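Ribonuclease VapC (Klebsiella pneumoniae, PDB 7BY3) probably acts as the toxin of a toxin-antitoxin pair, a magnesium-dependent PIN-domain ribonuclease that cuts RNA. Local coordinates at residues F8-L13 with M42-G47; Y84-K87 with I93-T96. All coordinates share one frame; numbering follows the deposited sequence.

Contact 1 (F8-L13 with M42-G47)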
loop_
_atom_site.group_PDB
_atom_site.type_symbol
_atom_site.label_atom_id
_atom_site.label_comp_id
_atom_site.label_asym_id
_atom_site.label_seq_id
_atom_site.Cartn_x
_atom_site.Cartn_y
_atom_site.Cartn_z
ATOM N N PHE B 8 -1.848 13.072 -8.848
ATOM C CA PHE B 8 -2.890 13.816 -8.148
ATOM C C PHE B 8 -3.263 13.191 -6.809
ATOM O O PHE B 8 -3.548 11.998 -6.723
ATOM C CB PHE B 8 -4.130 13.943 -9.033
ATOM C CG PHE B 8 -3.990 14.970 -10.120
ATOM C CD1 PHE B 8 -3.488 14.621 -11.362
ATOM C CD2 PHE B 8 -4.346 16.287 -9.893
ATOM C CE1 PHE B 8 -3.352 15.567 -12.359
ATOM C CE2 PHE B 8 -4.211 17.236 -10.885
ATOM C CZ PHE B 8 -3.714 16.875 -12.120
ATOM N N ASP B 9 -3.258 14.017 -5.767
ATOM C CA ASP B 9 -3.608 13.583 -4.420
ATOM C C ASP B 9 -5.112 13.355 -4.304
ATOM O O ASP B 9 -5.891 13.849 -5.121
ATOM C CB ASP B 9 -3.138 14.613 -3.389
ATOM C CG ASP B 9 -3.079 14.051 -1.979
ATOM O OD1 ASP B 9 -3.330 12.840 -1.807
ATOM O OD2 ASP B 9 -2.771 14.820 -1.044
ATOM N N THR B 10 -5.506 12.594 -3.289
ATOM C CA THR B 10 -6.889 12.161 -3.109
ATOM C C THR B 10 -7.902 13.308 -3.071
ATOM O O THR B 10 -8.984 13.203 -3.648
ATOM C CB THR B 10 -7.036 11.336 -1.810
ATOM O OG1 THR B 10 -6.034 10.312 -1.777
ATOM C CG2 THR B 10 -8.413 10.696 -1.731
ATOM N N ASN B 11 -7.547 14.401 -2.401
ATOM C CA ASN B 11 -8.479 15.510 -2.200
ATOM C C ASN B 11 -8.942 16.165 -3.503
ATOM O O ASN B 11 -10.036 16.730 -3.566
ATOM C CB ASN B 11 -7.854 16.567 -1.281
ATOM C CG ASN B 11 -6.495 17.042 -1.767
ATOM O OD1 ASN B 11 -5.458 16.553 -1.320
ATOM N ND2 ASN B 11 -6.497 18.001 -2.683
ATOM N N ILE B 12 -8.115 16.089 -4.540
ATOM C CA ILE B 12 -8.455 16.688 -5.825
ATOM C C ILE B 12 -9.480 15.843 -6.571
ATOM O O ILE B 12 -10.443 16.372 -7.126
ATOM C CB ILE B 12 -7.211 16.875 -6.701
ATOM C CG1 ILE B 12 -6.258 17.863 -6.035
ATOM C CG2 ILE B 12 -7.596 17.372 -8.084
ATOM C CD1 ILE B 12 -5.046 18.160 -6.852
ATOM N N LEU B 13 -9.270 14.530 -6.577
ATOM C CA LEU B 13 -10.217 13.610 -7.197
ATOM C C LEU B 13 -11.579 13.695 -6.514
ATOM O O LEU B 13 -12.615 13.720 -7.180
ATOM C CB LEU B 13 -9.689 12.174 -7.149
ATOM C CG LEU B 13 -8.625 11.784 -8.177
ATOM C CD1 LEU B 13 -8.270 10.320 -8.026
ATOM C CD2 LEU B 13 -9.111 12.060 -9.584
ATOM N N MET B 42 -8.189 3.609 -3.451
ATOM C CA MET B 42 -8.991 3.016 -2.384
ATOM C C MET B 42 -9.858 4.042 -1.656
ATOM O O MET B 42 -11.035 3.793 -1.397
ATOM C CB MET B 42 -8.089 2.298 -1.376
ATOM C CG MET B 42 -7.416 1.052 -1.923
ATOM S SD MET B 42 -6.557 0.110 -0.652
ATOM C CE MET B 42 -4.893 0.740 -0.833
ATOM N N GLU B 43 -9.275 5.191 -1.325
ATOM C CA GLU B 43 -9.999 6.225 -0.589
ATOM C C GLU B 43 -11.090 6.878 -1.431
ATOM O O GLU B 43 -12.082 7.366 -0.894
ATOM C CB GLU B 43 -9.038 7.298 -0.066
ATOM C CG GLU B 43 -8.106 6.817 1.035
ATOM C CD GLU B 43 -7.570 7.956 1.886
ATOM O OE1 GLU B 43 -8.225 9.018 1.940
ATOM O OE2 GLU B 43 -6.499 7.787 2.508
ATOM N N VAL B 44 -10.907 6.894 -2.747
ATOM C CA VAL B 44 -11.941 7.403 -3.640
ATOM C C VAL B 44 -13.069 6.379 -3.772
ATOM O O VAL B 44 -14.247 6.737 -3.791
ATOM C CB VAL B 44 -11.372 7.749 -5.034
ATOM C CG1 VAL B 44 -12.491 8.099 -6.000
ATOM C CG2 VAL B 44 -10.391 8.907 -4.929
ATOM N N MET B 45 -12.702 5.102 -3.837
ATOM C CA MET B 45 -13.681 4.026 -3.965
ATOM C C MET B 45 -14.563 3.908 -2.722
ATOM O O MET B 45 -15.695 3.431 -2.801
ATOM C CB MET B 45 -12.984 2.692 -4.243
ATOM C CG MET B 45 -12.407 2.573 -5.646
ATOM S SD MET B 45 -13.613 2.897 -6.948
ATOM C CE MET B 45 -14.769 1.561 -6.676
ATOM N N VAL B 46 -14.037 4.335 -1.578
ATOM C CA VAL B 46 -14.834 4.418 -0.359
ATOM C C VAL B 46 -16.002 5.373 -0.587
ATOM O O VAL B 46 -17.133 5.102 -0.184
ATOM C CB VAL B 46 -13.989 4.892 0.845
ATOM C CG1 VAL B 46 -14.873 5.473 1.941
ATOM C CG2 VAL B 46 -13.134 3.753 1.377
ATOM N N GLY B 47 -15.719 6.485 -1.258
ATOM C CA GLY B 47 -16.733 7.478 -1.559
ATOM C C GLY B 47 -17.626 7.065 -2.710
ATOM O O GLY B 47 -18.804 7.419 -2.749
#
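Thr10 and Leu13, nearly one turn apart at the start of helix 10-17, meet Glu43 and Val44 of helix 38-50 mostly carbon on carbon. Just before them, at the N-cap position, Asp9 OD1 accepts the N-H of the following residue, Thr10, at 2.6 Å, a bent bond (142°) that arrives 44° out of the carboxylate plane. OD2 is gripped from within the chain by Thr106 and from outside by a polar side chain of another protein's chain. Thr10 then divides its two branches. With OG1 beside the backbone N (chi1 -50°), CG2 lies anti to that nitrogen and reaches Glu43, 3.8 Å from its CB; OG1 instead bonds to Thr40. The same methyl also touches Val44, 4.2 Å from its CG2. Leu13 comes next, crossing Val44 at about a right angle, its CB and CD1 each 4.0 Å from the CG2 methyl of Val44. Leu61 of helix 54-61 touches both Leu13 and Val44. Glu43 OE1, buried and without a polar partner in the model, lies 4.0 Å from Thr10 CG2, whereas OE2 is salt-bridged to a basic side chain of another protein's chain. Apolar packing thus sets the first helix of the PIN domain, led by the predicted magnesium ligand Asp9, on helix 38-50, with an acidic group at the edge facing a bound protein chain.

Contact 2 (Y84-K87 with I93-T96)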
loop_
_atom_site.group_PDB
_atom_site.type_symbol
_atom_site.label_atom_id
_atom_site.label_comp_id
_atom_site.label_asym_id
_atom_site.label_seq_id
_atom_site.Cartn_x
_atom_site.Cartn_y
_atom_site.Cartn_z
ATOM N N TYR B 84 10.189 15.062 6.627
ATOM C CA TYR B 84 9.149 16.088 6.597
ATOM C C TYR B 84 8.074 16.000 7.687
ATOM O O TYR B 84 7.124 16.783 7.674
ATOM C CB TYR B 84 8.499 16.093 5.217
ATOM C CG TYR B 84 9.481 16.526 4.159
ATOM C CD1 TYR B 84 10.078 17.777 4.222
ATOM C CD2 TYR B 84 9.834 15.682 3.116
ATOM C CE1 TYR B 84 10.986 18.183 3.273
ATOM C CE2 TYR B 84 10.744 16.081 2.158
ATOM C CZ TYR B 84 11.316 17.335 2.241
ATOM O OH TYR B 84 12.222 17.744 1.292
ATOM N N LYS B 85 8.218 15.051 8.611
ATOM C CA LYS B 85 7.242 14.852 9.686
ATOM C C LYS B 85 5.849 14.643 9.111
ATOM O O LYS B 85 4.898 15.331 9.478
ATOM C CB LYS B 85 7.241 16.031 10.656
ATOM C CG LYS B 85 8.604 16.337 11.230
ATOM C CD LYS B 85 8.495 17.053 12.557
ATOM C CE LYS B 85 9.812 17.708 12.909
ATOM N NZ LYS B 85 10.244 17.370 14.288
ATOM N N LEU B 86 5.739 13.669 8.219
ATOM C CA LEU B 86 4.523 13.457 7.453
ATOM C C LEU B 86 3.717 12.301 8.004
ATOM O O LEU B 86 4.251 11.420 8.665
ATOM C CB LEU B 86 4.839 13.199 5.980
ATOM C CG LEU B 86 5.223 14.392 5.118
ATOM C CD1 LEU B 86 5.814 13.883 3.825
ATOM C CD2 LEU B 86 4.001 15.252 4.850
ATOM N N LYS B 87 2.410 12.360 7.799
ATOM C CA LYS B 87 1.554 11.209 8.026
ATOM C C LYS B 87 1.922 10.125 7.013
ATOM O O LYS B 87 2.284 10.452 5.888
ATOM C CB LYS B 87 0.094 11.612 7.890
ATOM C CG LYS B 87 -0.297 12.769 8.774
ATOM C CD LYS B 87 -1.811 13.001 8.811
ATOM C CE LYS B 87 -2.212 14.354 9.360
ATOM N NZ LYS B 87 -1.819 15.533 8.510
ATOM N N ILE B 93 2.293 8.708 -0.823
ATOM C CA ILE B 93 1.884 9.412 -2.032
ATOM C C ILE B 93 3.012 10.316 -2.533
ATOM O O ILE B 93 3.233 10.440 -3.738
ATOM C CB ILE B 93 0.598 10.231 -1.786
ATOM C CG1 ILE B 93 -0.606 9.292 -1.706
ATOM C CG2 ILE B 93 0.372 11.244 -2.893
ATOM C CD1 ILE B 93 -1.889 9.966 -1.292
ATOM N N LEU B 94 3.746 10.924 -1.605
ATOM C CA LEU B 94 4.894 11.749 -1.964
ATOM C C LEU B 94 6.048 10.886 -2.474
ATOM O O LEU B 94 6.760 11.273 -3.399
ATOM C CB LEU B 94 5.348 12.593 -0.770
ATOM C CG LEU B 94 6.518 13.549 -1.016
ATOM C CD1 LEU B 94 6.225 14.474 -2.188
ATOM C CD2 LEU B 94 6.833 14.355 0.234
ATOM N N ALA B 95 6.225 9.714 -1.869
ATOM C CA ALA B 95 7.261 8.775 -2.294
ATOM C C ALA B 95 6.986 8.260 -3.699
ATOM O O ALA B 95 7.902 8.083 -4.502
ATOM C CB ALA B 95 7.358 7.616 -1.318
ATOM N N THR B 96 5.712 8.018 -3.982
ATOM C CA THR B 96 5.285 7.553 -5.293
ATOM C C THR B 96 5.594 8.595 -6.365
ATOM O O THR B 96 6.060 8.260 -7.455
ATOM C CB THR B 96 3.778 7.226 -5.295
ATOM O OG1 THR B 96 3.526 6.138 -4.398
ATOM C CG2 THR B 96 3.311 6.841 -6.687
#
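A salt bridge from Lys87 NZ to Asp111 OD2 holds the end of the turn 84-87, and Leu86, which touches Leu94 across the contact, packs on the same aspartate. What joins the turn to helix 88-99 is one methyl, Leu94 CD2, met by both Leu86 and Tyr84. The closer approach is from Leu86, whose CD1 lies 3.8 Å from Leu94 CD2, branch end to branch end, with the two side chains crossing at about a right angle. Tyr84 adds a looser contact from its ring: CD2 of Tyr84 is 4.4 Å from CD2 of Leu94, and the methyl meets the ring obliquely. With CG anti to the backbone N (chi1 -178°), Leu94 carries CD2 on to Leu86. The backbones stay well apart, 9.6 Å between the CA atoms of Leu86 and Leu94, so the side chains alone bridge the distance. Within the turn, Leu86 CD1 also packs 3.7 Å from Tyr84 CB, which draws the three side chains into a single apolar cluster. Lys85, with positive phi (55°), is where the chain leaves helix 71-83, and Tyr84 and Leu86 both point toward Leu94. The cluster lies beside Asp90, a predicted magnesium ligand near the start of helix 88-99 of the PIN domain. It closes the corner between helices 71-83 and 88-99: Leu80 of the former packs on Leu94, Leu104 of strand 103-105 and Phe112 of helix 109-112 touch Leu94 as well, and Ile115 lies against both Tyr84 and Leu94.

In the fold
Contact 1 lies deeper, about 7 Å from the centre of the chain to its own centre against about 11 Å for contact 2, and all its touching residues are buried, while the tyrosine of contact 2 is partly exposed. They use different helices: contact 1 pairs two distant in sequence, contact 2 a turn with the helix it leads into. Contact 1 carries polar groups at its edge; the touching atoms of contact 2 are all carbon. They converge on the predicted magnesium site: Asp9 belongs to contact 1, Asp90 falls between the two segments of contact 2 in sequence, its side chain about 4 Å from that of Leu86 (nearest atoms), and Asp9 OD1 packs 3.3 Å from Ile93 CD1.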